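PDB 1W23: phosphoserine aminotransferase from Bacillus alcalophilus, which catalyses the reversible, pyridoxal-phosphate-dependent transamination between 3-phosphohydroxypyruvate and phosphoserine in the serine biosynthesis pathway, and acts likewise on phosphohydroxythreonine. Local coordinates for residues A[66-71]-A[208-213]; A[96-101]-A[119-124]; A[179-184]-A[262-267]; A[275-280]-A[348-353]; A[283-288]-A[354-359]. All coordinates share one frame; numbering follows the deposited sequence.

Contact 1: residues A[66-71]-A[208-213]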
# COMPACT_ATOMS: atom_id res chain seq x y z
N ASP A 66 19.38 18.44 0.78
CA ASP A 66 19.86 17.48 1.78
C ASP A 66 18.72 16.69 2.41
O ASP A 66 18.95 15.95 3.35
CB ASP A 66 20.74 18.20 2.81
CG ASP A 66 20.08 19.28 3.60
OD1 ASP A 66 19.16 19.98 3.15
OD2 ASP A 66 20.47 19.54 4.74
N TYR A 67 17.52 16.77 1.83
CA TYR A 67 16.37 15.91 2.20
C TYR A 67 16.05 14.99 1.04
O TYR A 67 16.24 15.37 -0.13
CB TYR A 67 15.11 16.74 2.51
CG TYR A 67 15.18 17.56 3.76
CD1 TYR A 67 16.01 18.67 3.88
CD2 TYR A 67 14.40 17.24 4.86
CE1 TYR A 67 16.05 19.42 5.05
CE2 TYR A 67 14.44 17.98 6.02
CZ TYR A 67 15.26 19.07 6.11
OH TYR A 67 15.35 19.83 7.25
N GLN A 68 15.56 13.79 1.39
CA GLN A 68 15.09 12.81 0.39
C GLN A 68 13.60 12.58 0.63
O GLN A 68 13.10 12.67 1.75
CB GLN A 68 15.86 11.53 0.44
CG GLN A 68 15.52 10.58 -0.77
CD GLN A 68 16.46 9.44 -0.91
OE1 GLN A 68 16.06 8.27 -1.21
NE2 GLN A 68 17.72 9.74 -0.67
N ILE A 69 12.90 12.26 -0.45
CA ILE A 69 11.48 11.97 -0.45
C ILE A 69 11.30 10.46 -0.58
O ILE A 69 11.77 9.91 -1.58
CB ILE A 69 10.81 12.72 -1.61
CG1 ILE A 69 10.99 14.24 -1.46
CG2 ILE A 69 9.33 12.36 -1.72
CD1 ILE A 69 10.80 14.98 -2.78
N LEU A 70 10.67 9.85 0.38
CA LEU A 70 10.36 8.42 0.37
C LEU A 70 8.89 8.22 0.10
O LEU A 70 8.04 9.00 0.57
CB LEU A 70 10.72 7.76 1.69
CG LEU A 70 12.12 8.00 2.22
CD1 LEU A 70 12.29 7.30 3.57
CD2 LEU A 70 13.19 7.51 1.27
N PHE A 71 8.58 7.14 -0.63
CA PHE A 71 7.22 6.68 -0.88
C PHE A 71 7.11 5.28 -0.27
O PHE A 71 7.66 4.33 -0.82
CB PHE A 71 6.91 6.62 -2.36
CG PHE A 71 6.99 7.95 -3.10
CD1 PHE A 71 7.48 8.00 -4.37
CD2 PHE A 71 6.55 9.14 -2.51
CE1 PHE A 71 7.56 9.20 -5.06
CE2 PHE A 71 6.65 10.33 -3.22
CZ PHE A 71 7.12 10.37 -4.49
N VAL A 208 12.62 13.28 4.60
CA VAL A 208 13.59 13.00 5.63
C VAL A 208 14.90 13.74 5.38
O VAL A 208 15.41 13.79 4.26
CB VAL A 208 14.01 11.49 5.69
CG1 VAL A 208 12.85 10.61 6.01
CG2 VAL A 208 14.66 10.98 4.40
N LYS A 209 15.45 14.33 6.42
CA LYS A 209 16.80 14.89 6.36
C LYS A 209 17.75 13.70 6.27
O LYS A 209 17.81 12.87 7.17
CB LYS A 209 17.07 15.77 7.58
CG LYS A 209 18.35 16.59 7.45
CD LYS A 209 18.37 17.66 8.56
CE LYS A 209 19.66 18.51 8.49
NZ LYS A 209 19.30 19.73 7.70
N LYS A 210 18.47 13.57 5.14
CA LYS A 210 19.15 12.32 4.83
C LYS A 210 20.11 11.89 5.92
O LYS A 210 20.12 10.70 6.28
CB LYS A 210 19.91 12.48 3.51
CG LYS A 210 19.03 12.82 2.36
CD LYS A 210 19.77 12.81 1.05
CE LYS A 210 19.63 13.96 0.06
NZ LYS A 210 20.33 13.48 -1.20
N ASP A 211 20.87 12.83 6.45
CA ASP A 211 21.92 12.40 7.37
C ASP A 211 21.37 12.04 8.75
O ASP A 211 22.16 11.51 9.55
CB ASP A 211 23.05 13.45 7.47
CG ASP A 211 22.61 14.81 7.98
OD1 ASP A 211 21.43 15.08 8.33
OD2 ASP A 211 23.50 15.74 8.02
N LEU A 212 20.10 12.26 9.06
CA LEU A 212 19.49 11.86 10.30
C LEU A 212 19.16 10.38 10.27
O LEU A 212 19.16 9.82 11.33
CB LEU A 212 18.19 12.61 10.56
CG LEU A 212 18.58 14.07 10.82
CD1 LEU A 212 17.33 14.88 11.14
CD2 LEU A 212 19.63 14.13 11.93
N LEU A 213 18.87 9.89 9.07
CA LEU A 213 18.22 8.58 9.03
C LEU A 213 18.76 7.60 8.05
O LEU A 213 18.13 6.52 7.94
CB LEU A 213 16.72 8.79 8.67
CG LEU A 213 16.04 9.11 10.03
CD1 LEU A 213 14.58 9.41 9.88
CD2 LEU A 213 16.37 7.91 10.92
O HOH W 1 21.22 15.43 5.11
O HOH W 2 21.85 17.71 6.21
O HOH W 3 16.98 21.08 9.58
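The carbonyl oxygen of D66 is gripped twice: K210 N donates to D66 O over 3.0 Å in a nearly straight bond (171°), and a water that also accepts from D211 N gives it a second hydrogen. Two residues on, Q68 and V208 form a hydrogen-bonded antiparallel pair, Q68 N to V208 O at 2.9 Å and V208 N to Q68 O at 3.0 Å. Y67 and K209 form the adjoining non-hydrogen-bonded pair. There K209 lays its methylene chain obliquely across the tyrosine, with K209 CB 4.1 Å from the centroid of the Y67 ring in a CH-pi contact. A lysine suits this place because its chain is greasy along the ring and charged at the tip. The bend at chi4 (95°) takes K209 NZ to D66 OD2 at 3.2 Å in a salt bridge, the nitrogen standing above the carboxylate plane. A water joins K209 NZ to Y67 OH, whose stronger partner is F187 O. On the other face of the sheet, L70 CD1 touches V208 CG1. With D211 also close to D66, the lysine charge would probably ease the crowding of two carboxylates at this solvent-washed strand end, while apolar contacts hold the inner side.

Contact 2: residues A[96-101]-A[119-124]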
# COMPACT_ATOMS: atom_id res chain seq x y z
N TYR A 96 6.58 14.07 22.85
CA TYR A 96 5.37 14.28 22.04
C TYR A 96 4.61 15.48 22.53
O TYR A 96 4.43 15.69 23.74
CB TYR A 96 4.42 13.01 22.16
CG TYR A 96 5.00 11.90 21.27
CD1 TYR A 96 6.09 11.17 21.72
CD2 TYR A 96 4.51 11.61 20.01
CE1 TYR A 96 6.65 10.17 20.95
CE2 TYR A 96 5.09 10.62 19.18
CZ TYR A 96 6.15 9.90 19.66
OH TYR A 96 6.79 8.96 18.89
N VAL A 97 4.06 16.26 21.59
CA VAL A 97 3.10 17.30 21.87
C VAL A 97 1.73 16.73 21.53
O VAL A 97 1.47 16.35 20.37
CB VAL A 97 3.35 18.60 21.12
CG1 VAL A 97 2.32 19.68 21.47
CG2 VAL A 97 4.76 19.14 21.35
N LEU A 98 0.83 16.65 22.51
CA LEU A 98 -0.48 16.08 22.30
C LEU A 98 -1.52 17.15 21.94
O LEU A 98 -1.82 18.01 22.78
CB LEU A 98 -0.97 15.32 23.52
CG LEU A 98 -0.08 14.11 23.95
CD1 LEU A 98 -0.70 13.41 25.16
CD2 LEU A 98 0.11 13.13 22.80
N THR A 99 -2.03 17.11 20.70
CA THR A 99 -3.04 18.04 20.25
C THR A 99 -4.26 17.35 19.68
O THR A 99 -5.17 18.01 19.17
CB THR A 99 -2.49 19.08 19.27
OG1 THR A 99 -1.67 18.43 18.25
CG2 THR A 99 -1.59 20.10 19.96
N GLY A 100 -4.36 16.02 19.78
CA GLY A 100 -5.55 15.29 19.41
C GLY A 100 -5.33 13.81 19.54
O GLY A 100 -4.34 13.33 20.12
N SER A 101 -6.27 13.04 19.01
CA SER A 101 -6.25 11.60 19.07
C SER A 101 -5.10 11.02 18.25
O SER A 101 -4.44 10.05 18.67
CB SER A 101 -7.65 11.04 18.55
OG SER A 101 -7.53 9.65 18.30
N ALA A 119 5.60 16.75 26.09
CA ALA A 119 6.17 18.08 26.15
C ALA A 119 5.09 19.13 26.49
O ALA A 119 5.38 20.14 27.15
CB ALA A 119 6.81 18.45 24.84
N ALA A 120 3.89 18.92 25.98
CA ALA A 120 2.77 19.85 26.17
C ALA A 120 1.52 19.10 25.67
O ALA A 120 1.62 18.15 24.87
CB ALA A 120 2.97 21.14 25.46
N SER A 121 0.35 19.54 26.16
CA SER A 121 -0.87 18.85 25.87
C SER A 121 -2.08 19.74 26.13
O SER A 121 -2.08 20.48 27.11
CB SER A 121 -1.02 17.62 26.78
OG SER A 121 -2.24 16.97 26.53
N THR A 122 -3.08 19.62 25.28
CA THR A 122 -4.38 20.24 25.54
C THR A 122 -5.50 19.22 25.75
O THR A 122 -6.68 19.52 25.64
CB THR A 122 -4.73 21.30 24.45
OG1 THR A 122 -4.64 20.67 23.17
CG2 THR A 122 -3.77 22.49 24.49
N LYS A 123 -5.09 17.98 26.14
CA LYS A 123 -6.01 16.93 26.38
C LYS A 123 -7.08 17.24 27.43
O LYS A 123 -8.27 16.89 27.29
CB LYS A 123 -5.24 15.66 26.79
CG LYS A 123 -6.06 14.40 26.97
CD LYS A 123 -5.18 13.22 27.40
CE LYS A 123 -6.05 12.02 27.72
NZ LYS A 123 -6.81 11.54 26.54
N ALA A 124 -6.65 17.89 28.51
CA ALA A 124 -7.54 18.13 29.62
C ALA A 124 -8.71 19.01 29.22
O ALA A 124 -9.77 18.89 29.82
CB ALA A 124 -6.80 18.73 30.81
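Three backbone hydrogen bonds join these segments, which run 15° apart in direction. The straightest is donated by L98 N to A120 O at 2.9 Å (162°), in the carbonyl plane. L98 also accepts, its O taking T122 N at 3.2 Å nearly along the C=O axis, so this one residue is bonded through both its N-H and its carbonyl to residues on the two sides of S121, as a parallel pair requires. A119 N reaches Y96 O at 2.8 Å, but from above the carbonyl plane, where the second strand turns a corner. The S121 CA hydrogen adds a weaker contact to L98 O.

Serine suits its place by closing its own turn: with OG anti to the backbone N (chi1 178°), S121 OG accepts from K123 N at 3.0 Å, an ST turn that ends the strand. The same hydroxyl lies alongside L98 CB at 3.7 Å. On the opposite face V97 splits its two methyls, CG2 against A119 CB at 4.1 Å and CG1 against A120 CB at 4.3 Å; the small alanines leave room for a branched neighbour. Beyond the paired strands, T99 OG1 is bonded to N151 and T122 OG1 to the carbonyl of S129. Within strand 93-98, V97 packs on L145 and I147 of strand 142-148 and Y96 on helix 101-111.

Strand 93-98, helix 101-111 and strand 115-121 make a beta-alpha-beta crossover at the border of the mixed seven-stranded sheet of the PLP-binding domain. Its helix begins just after G100, at the N-cap, and carries the cofactor-binding W102.

Contact 3: residues A[179-184]-A[262-267]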
# COMPACT_ATOMS: atom_id res chain seq x y z
N SER A 179 -0.99 22.05 1.80
CA SER A 179 -2.14 22.96 1.79
C SER A 179 -1.74 24.44 1.88
O SER A 179 -2.62 25.30 1.84
CB SER A 179 -3.07 22.63 2.95
OG SER A 179 -2.45 22.83 4.20
N ARG A 180 -0.45 24.66 2.01
CA ARG A 180 0.15 25.98 2.25
C ARG A 180 1.64 25.84 2.13
O ARG A 180 2.18 24.74 2.20
CB ARG A 180 -0.26 26.51 3.64
CG ARG A 180 0.03 25.54 4.77
CD ARG A 180 -0.57 26.02 6.09
NE ARG A 180 -0.29 24.99 7.11
CZ ARG A 180 -0.43 25.19 8.42
NH1 ARG A 180 -0.89 26.35 8.93
NH2 ARG A 180 -0.09 24.21 9.29
N PRO A 181 2.36 26.97 2.00
CA PRO A 181 3.83 26.87 2.03
C PRO A 181 4.33 26.33 3.36
O PRO A 181 3.70 26.52 4.40
CB PRO A 181 4.28 28.33 1.78
CG PRO A 181 3.11 28.95 1.05
CD PRO A 181 1.90 28.34 1.77
N LEU A 182 5.51 25.73 3.31
CA LEU A 182 6.16 25.14 4.46
C LEU A 182 7.65 25.41 4.41
O LEU A 182 8.22 25.19 3.36
CB LEU A 182 5.85 23.65 4.38
CG LEU A 182 6.31 22.72 5.47
CD1 LEU A 182 5.76 23.08 6.82
CD2 LEU A 182 5.89 21.27 5.16
N LYS A 183 8.26 25.71 5.53
CA LYS A 183 9.71 25.80 5.71
C LYS A 183 10.20 24.42 6.17
O LYS A 183 10.23 24.13 7.38
CB LYS A 183 10.08 26.83 6.77
CG LYS A 183 11.54 27.03 7.13
CD LYS A 183 11.83 28.30 7.98
CE LYS A 183 12.92 28.23 9.03
NZ LYS A 183 12.66 29.05 10.24
N VAL A 184 10.53 23.57 5.18
CA VAL A 184 10.88 22.17 5.45
C VAL A 184 12.10 22.08 6.37
O VAL A 184 12.19 21.15 7.17
CB VAL A 184 11.03 21.44 4.12
CG1 VAL A 184 11.67 20.09 4.28
CG2 VAL A 184 9.69 21.32 3.42
N ALA A 262 -0.93 29.50 -3.96
CA ALA A 262 -2.27 29.65 -4.53
C ALA A 262 -3.27 28.78 -3.81
O ALA A 262 -4.41 29.20 -3.59
CB ALA A 262 -2.28 29.34 -6.03
N ILE A 263 -2.86 27.57 -3.44
CA ILE A 263 -3.80 26.66 -2.81
C ILE A 263 -4.10 27.18 -1.41
O ILE A 263 -5.26 27.03 -0.92
CB ILE A 263 -3.37 25.20 -2.86
CG1 ILE A 263 -4.61 24.27 -2.70
CG2 ILE A 263 -2.38 24.81 -1.80
CD1 ILE A 263 -5.65 24.25 -3.79
N ALA A 264 -3.14 27.80 -0.71
CA ALA A 264 -3.46 28.40 0.59
C ALA A 264 -4.52 29.49 0.47
O ALA A 264 -5.42 29.56 1.30
CB ALA A 264 -2.22 29.02 1.22
N LYS A 265 -4.43 30.33 -0.57
CA LYS A 265 -5.45 31.35 -0.79
C LYS A 265 -6.84 30.71 -0.97
O LYS A 265 -7.84 31.15 -0.36
CB LYS A 265 -5.11 32.18 -2.03
CG LYS A 265 -6.07 33.28 -2.39
CD LYS A 265 -5.59 33.97 -3.69
CE LYS A 265 -6.76 34.82 -4.23
NZ LYS A 265 -6.96 35.99 -3.34
N GLN A 266 -6.93 29.65 -1.80
CA GLN A 266 -8.16 28.95 -2.04
C GLN A 266 -8.68 28.34 -0.74
O GLN A 266 -9.89 28.40 -0.45
CB GLN A 266 -7.99 27.84 -3.08
CG GLN A 266 -7.72 28.27 -4.51
CD GLN A 266 -9.02 28.47 -5.27
OE1 GLN A 266 -9.62 29.55 -5.18
NE2 GLN A 266 -9.57 27.53 -6.03
N ASN A 267 -7.81 27.72 0.02
CA ASN A 267 -8.19 27.00 1.24
C ASN A 267 -8.68 28.00 2.30
O ASN A 267 -9.67 27.72 3.01
CB ASN A 267 -7.02 26.18 1.75
CG ASN A 267 -6.75 24.95 0.87
OD1 ASN A 267 -7.61 24.47 0.16
ND2 ASN A 267 -5.50 24.46 0.96
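An irregular, extended chain runs past one side of a helix, closest where R180 CA lies 4.7 Å from A264 CA. The side chain of N267 supplies the polar link: with CG anti to the carbonyl carbon (chi1 -72°), N267 ND2 donates to S179 O at 3.1 Å. That acceptor is met on a lone pair and lies close to the amide plane, although the bond is bent at the hydrogen (143°). The carbonyl is further lined by carbon, with A264 CA at 3.4 Å from S179 O in a CA-H...O contact and I263 CG2 at 3.7 Å from the same oxygen.

Alanine suits position 264 because a single methyl lets the loop come close: A264 CB meets R180 CB at 4.0 Å and P181 CD at 4.2 Å. The arginine then stretches off from the helix in an extended chain, to a salt bridge with D176 and the carbonyl of Y158. Asparagine is apt at 267 because its amide serves several partners, OD1 taking K270 NZ while ND2 also reaches N339 OD1. An alanine here would remove the amide and would probably leave S179 O without this donor and loosen the tie between loop and helix.

The loop links strand 169-172, which carries cofactor-binding D172, to strand 189-193, so the contact sets helix 259-279 against the connection between two neighbouring inner strands of the large sheet.

Contact 4: residues A[275-280]-A[348-353]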
# COMPACT_ATOMS: atom_id res chain seq x y z
N TYR A 275 -16.65 28.85 8.44
CA TYR A 275 -16.51 29.51 9.73
C TYR A 275 -17.41 30.74 9.87
O TYR A 275 -17.97 30.96 10.95
CB TYR A 275 -15.05 29.83 10.06
CG TYR A 275 -14.20 28.63 10.41
CD1 TYR A 275 -13.11 28.28 9.67
CD2 TYR A 275 -14.52 27.82 11.50
CE1 TYR A 275 -12.32 27.18 9.97
CE2 TYR A 275 -13.74 26.73 11.83
CZ TYR A 275 -12.65 26.41 11.05
OH TYR A 275 -11.90 25.30 11.42
N ASP A 276 -17.55 31.53 8.81
CA ASP A 276 -18.46 32.68 8.90
C ASP A 276 -19.89 32.20 9.16
O ASP A 276 -20.65 32.85 9.90
CB ASP A 276 -18.37 33.52 7.64
CG ASP A 276 -17.19 34.40 7.51
OD1 ASP A 276 -16.40 34.56 8.46
OD2 ASP A 276 -17.05 35.04 6.44
N THR A 277 -20.28 31.09 8.53
CA THR A 277 -21.65 30.57 8.73
C THR A 277 -21.84 30.20 10.19
O THR A 277 -22.88 30.47 10.81
CB THR A 277 -21.91 29.39 7.82
OG1 THR A 277 -21.65 29.75 6.44
CG2 THR A 277 -23.33 28.92 7.88
N ILE A 278 -20.84 29.53 10.79
CA ILE A 278 -20.90 29.21 12.20
C ILE A 278 -20.99 30.47 13.05
O ILE A 278 -21.85 30.60 13.96
CB ILE A 278 -19.67 28.33 12.60
CG1 ILE A 278 -19.77 26.95 11.92
CG2 ILE A 278 -19.53 28.21 14.11
CD1 ILE A 278 -18.46 26.14 12.04
N ASP A 279 -20.10 31.42 12.78
CA ASP A 279 -19.99 32.61 13.61
C ASP A 279 -21.23 33.50 13.51
O ASP A 279 -21.56 34.16 14.49
CB ASP A 279 -18.70 33.36 13.28
CG ASP A 279 -17.46 32.59 13.66
OD1 ASP A 279 -17.54 31.67 14.50
OD2 ASP A 279 -16.37 32.96 13.15
N GLU A 280 -21.91 33.49 12.36
CA GLU A 280 -23.12 34.28 12.13
C GLU A 280 -24.36 33.60 12.64
O GLU A 280 -25.48 34.15 12.54
CB GLU A 280 -23.25 34.54 10.61
CG GLU A 280 -22.21 35.45 9.95
CD GLU A 280 -22.11 35.31 8.43
OE1 GLU A 280 -21.24 35.93 7.79
OE2 GLU A 280 -22.90 34.54 7.80
N ALA A 348 -22.56 25.39 -0.96
CA ALA A 348 -23.73 24.55 -0.77
C ALA A 348 -23.92 24.21 0.73
O ALA A 348 -25.05 24.21 1.24
CB ALA A 348 -23.67 23.30 -1.63
N LEU A 349 -22.81 23.89 1.42
CA LEU A 349 -22.89 23.61 2.85
C LEU A 349 -23.41 24.82 3.62
O LEU A 349 -24.27 24.66 4.51
CB LEU A 349 -21.55 23.10 3.36
CG LEU A 349 -21.51 22.80 4.87
CD1 LEU A 349 -22.50 21.72 5.24
CD2 LEU A 349 -20.11 22.38 5.28
N ARG A 350 -22.89 26.00 3.32
CA ARG A 350 -23.41 27.23 3.96
C ARG A 350 -24.92 27.33 3.73
O ARG A 350 -25.67 27.62 4.69
CB ARG A 350 -22.68 28.45 3.41
CG ARG A 350 -23.36 29.75 3.73
CD ARG A 350 -22.50 30.95 3.33
NE ARG A 350 -23.09 32.24 3.54
CZ ARG A 350 -23.00 32.92 4.68
NH1 ARG A 350 -22.33 32.46 5.75
NH2 ARG A 350 -23.63 34.11 4.68
N GLU A 351 -25.40 27.13 2.53
CA GLU A 351 -26.81 27.27 2.24
C GLU A 351 -27.64 26.24 3.02
O GLU A 351 -28.70 26.55 3.59
CB GLU A 351 -27.02 27.14 0.70
CG GLU A 351 -26.47 28.41 -0.00
CD GLU A 351 -26.42 28.40 -1.48
OE1 GLU A 351 -26.01 29.40 -2.14
OE2 GLU A 351 -26.83 27.37 -2.10
N LEU A 352 -27.16 24.99 3.10
CA LEU A 352 -27.83 23.97 3.90
C LEU A 352 -27.91 24.41 5.35
O LEU A 352 -28.95 24.29 6.00
CB LEU A 352 -27.03 22.67 3.80
CG LEU A 352 -27.47 21.49 4.67
CD1 LEU A 352 -28.47 20.61 3.96
CD2 LEU A 352 -26.34 20.53 5.01
N MET A 353 -26.78 24.89 5.87
CA MET A 353 -26.71 25.29 7.27
C MET A 353 -27.65 26.46 7.58
O MET A 353 -28.33 26.49 8.64
CB MET A 353 -25.27 25.64 7.67
CG MET A 353 -24.37 24.41 7.74
SD MET A 353 -22.62 24.73 7.96
CE MET A 353 -22.56 25.22 9.71
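R350 and E280 meet at about a right angle, their guanidinium and carboxylate planes 81° apart, so this salt bridge is not the flat, two-oxygen kind. Both terminal nitrogens converge on one oxygen instead: E280 OE2 takes R350 NH1 at 3.0 Å and R350 NH2 at 3.2 Å. The glutamate oxygen lies in the guanidinium plane, at its edge. R350 NH2 meets the syn lone pair of OE2, while NH1 comes from above the carboxylate plane.

R350 reaches across by standing anti at CG (chi1 165°) and staying extended to NE. On the way it crosses T277 obliquely, its methylenes passing the hydroxyl, and R350 NH1 donates to T277 OG1 at 2.9 Å. Thus one nitrogen is fixed by two acceptors, which would hold the guanidinium against rotation. Threonine suits this inner spot because it has two different branches: OG1, also bonded to I273 O of its own helix, serves the arginine, while CG2 faces M353 CB at 3.8 Å. The methionine, bent at chi3, carries its methyl onward, M353 CE lying 4.0 Å from I278 CG1; its flexible chain follows the apolar side. Polar bonds thus line the outer border and carbon the inner, where I278 and M353 both pack on F301 of strand 298-302.

Helices 259-279 and 343-359 run nearly parallel here, their local axes 10.0 Å apart and crossing at -15°. Two helices laid side by side over the three-stranded antiparallel sheet form an alpha/beta layer, as in the small domain of fold-type I aminotransferases.

Contact 5: residues A[283-288]-A[354-359]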
# COMPACT_ATOMS: atom_id res chain seq x y z
N GLY A 283 -24.91 31.04 17.81
CA GLY A 283 -24.81 29.88 18.69
C GLY A 283 -25.59 28.67 18.22
O GLY A 283 -25.55 27.61 18.89
N PHE A 284 -26.32 28.73 17.11
CA PHE A 284 -27.01 27.54 16.61
C PHE A 284 -26.01 26.45 16.22
O PHE A 284 -26.28 25.25 16.43
CB PHE A 284 -27.92 27.96 15.47
CG PHE A 284 -28.83 26.82 14.98
CD1 PHE A 284 -30.12 26.67 15.50
CD2 PHE A 284 -28.37 25.93 14.02
CE1 PHE A 284 -30.93 25.64 15.05
CE2 PHE A 284 -29.19 24.90 13.59
CZ PHE A 284 -30.46 24.76 14.09
N TYR A 285 -24.89 26.84 15.61
CA TYR A 285 -23.74 25.99 15.36
C TYR A 285 -22.61 26.47 16.26
O TYR A 285 -22.38 27.71 16.31
CB TYR A 285 -23.27 26.04 13.89
CG TYR A 285 -24.37 25.66 12.93
CD1 TYR A 285 -25.03 26.62 12.18
CD2 TYR A 285 -24.81 24.36 12.78
CE1 TYR A 285 -26.05 26.30 11.28
CE2 TYR A 285 -25.83 24.01 11.93
CZ TYR A 285 -26.48 24.99 11.17
OH TYR A 285 -27.51 24.62 10.36
N VAL A 286 -21.88 25.60 16.90
CA VAL A 286 -20.78 25.91 17.79
C VAL A 286 -19.55 25.13 17.34
O VAL A 286 -19.54 23.87 17.32
CB VAL A 286 -21.09 25.59 19.25
CG1 VAL A 286 -19.90 25.87 20.14
CG2 VAL A 286 -22.32 26.36 19.70
N GLY A 287 -18.49 25.86 16.95
CA GLY A 287 -17.25 25.17 16.58
C GLY A 287 -16.57 24.60 17.81
O GLY A 287 -16.57 25.20 18.90
N HIS A 288 -15.91 23.47 17.62
CA HIS A 288 -15.11 22.86 18.69
C HIS A 288 -13.84 23.65 19.00
O HIS A 288 -13.45 23.82 20.16
CB HIS A 288 -14.77 21.40 18.32
CG HIS A 288 -13.90 20.77 19.37
ND1 HIS A 288 -14.41 20.35 20.56
CD2 HIS A 288 -12.55 20.53 19.45
CE1 HIS A 288 -13.44 19.86 21.35
NE2 HIS A 288 -12.31 19.99 20.72
N ILE A 354 -27.71 27.44 6.71
CA ILE A 354 -28.58 28.60 6.93
C ILE A 354 -30.03 28.16 6.89
O ILE A 354 -30.84 28.52 7.75
CB ILE A 354 -28.28 29.72 5.92
CG1 ILE A 354 -26.91 30.33 6.18
CG2 ILE A 354 -29.40 30.80 5.95
CD1 ILE A 354 -26.43 31.25 5.11
N GLN A 355 -30.38 27.35 5.89
CA GLN A 355 -31.77 26.91 5.76
C GLN A 355 -32.18 26.05 6.95
O GLN A 355 -33.30 26.21 7.47
CB GLN A 355 -31.96 26.18 4.41
CG GLN A 355 -33.38 25.62 4.19
CD GLN A 355 -33.52 24.76 2.94
OE1 GLN A 355 -33.05 25.05 1.83
NE2 GLN A 355 -34.15 23.60 3.08
N PHE A 356 -31.31 25.17 7.40
CA PHE A 356 -31.68 24.29 8.54
C PHE A 356 -31.92 25.12 9.78
O PHE A 356 -32.87 24.90 10.54
CB PHE A 356 -30.59 23.23 8.74
CG PHE A 356 -30.99 22.19 9.76
CD1 PHE A 356 -31.72 21.08 9.36
CD2 PHE A 356 -30.64 22.37 11.08
CE1 PHE A 356 -32.14 20.19 10.34
CE2 PHE A 356 -31.04 21.45 12.05
CZ PHE A 356 -31.79 20.37 11.68
N LYS A 357 -31.07 26.11 10.04
CA LYS A 357 -31.23 27.02 11.16
C LYS A 357 -32.53 27.78 11.07
O LYS A 357 -33.30 27.86 12.04
CB LYS A 357 -30.04 27.99 11.19
CG LYS A 357 -30.10 29.09 12.23
CD LYS A 357 -28.96 30.07 12.00
CE LYS A 357 -29.13 31.06 10.82
NZ LYS A 357 -28.07 32.09 10.71
N GLU A 358 -32.78 28.36 9.88
CA GLU A 358 -33.99 29.17 9.75
C GLU A 358 -35.25 28.35 9.88
O GLU A 358 -36.33 28.87 10.27
CB GLU A 358 -33.97 29.85 8.37
CG GLU A 358 -32.88 30.91 8.25
CD GLU A 358 -32.78 31.63 6.94
OE1 GLU A 358 -32.09 32.69 6.97
OE2 GLU A 358 -33.39 31.21 5.92
N ASN A 359 -35.22 27.05 9.55
CA ASN A 359 -36.42 26.22 9.54
C ASN A 359 -36.56 25.46 10.86
O ASN A 359 -37.59 24.80 11.12
CB ASN A 359 -36.40 25.24 8.38
CG ASN A 359 -36.55 25.91 7.02
OD1 ASN A 359 -36.95 27.08 6.94
ND2 ASN A 359 -36.21 25.15 5.94
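F284 and F356 both place CG anti to the backbone N (chi1 -173° in each), and with these torsions their side chains cross at about a right angle. F284 CZ comes 3.8 Å from F356 CD2, which lies at the edge of the F284 ring. K357, also anti at CG, takes a face of the same ring: K357 CA sits 3.9 Å from the centroid of F284 in a CH-pi contact, and K357 CG is 3.8 Å from F284 CG. The lysine suits this border because its methylenes cover the aromatic while the bend at chi3 leads the ammonium away. The Y285 ring lies with one face against F284, CD2 of the phenylalanine standing over its centre; Y285 OH is 3.7 Å from F356 CB and hydrogen-bonded to M353 O. An alanine in place of F284 would lose the ring that meets both F356 and K357, and would probably loosen the end of the helix from the loop. L303 touches F284, Y285 and F356, completing the apolar cluster. Aromatic packing thus holds the C-terminal helix, 343-359, on the turn that leads into edge strand 286-287 of the three-stranded antiparallel sheet, away from the cofactor site.

Contacts 1 and 2 lie at the two outermost strands of the large sheet and rest mainly on backbone hydrogen bonds, antiparallel in the first and parallel in the second; contact 2 is the more buried, whereas contact 1 ends in charges and waters. Contact 3, nearest of the five to the centre of the chain, ties the loop after strand 169-172 to helix 259-279 and touches contact 1 through V184 and Y67. It shares that helix with contact 4, which shares helix 343-359 with contact 5. Contacts 3 to 5 are partly buried, the last two farthest from the centre. These two adjoin through Y285 OH and M353 O, yet one pairs charges and the other packs aromatic rings.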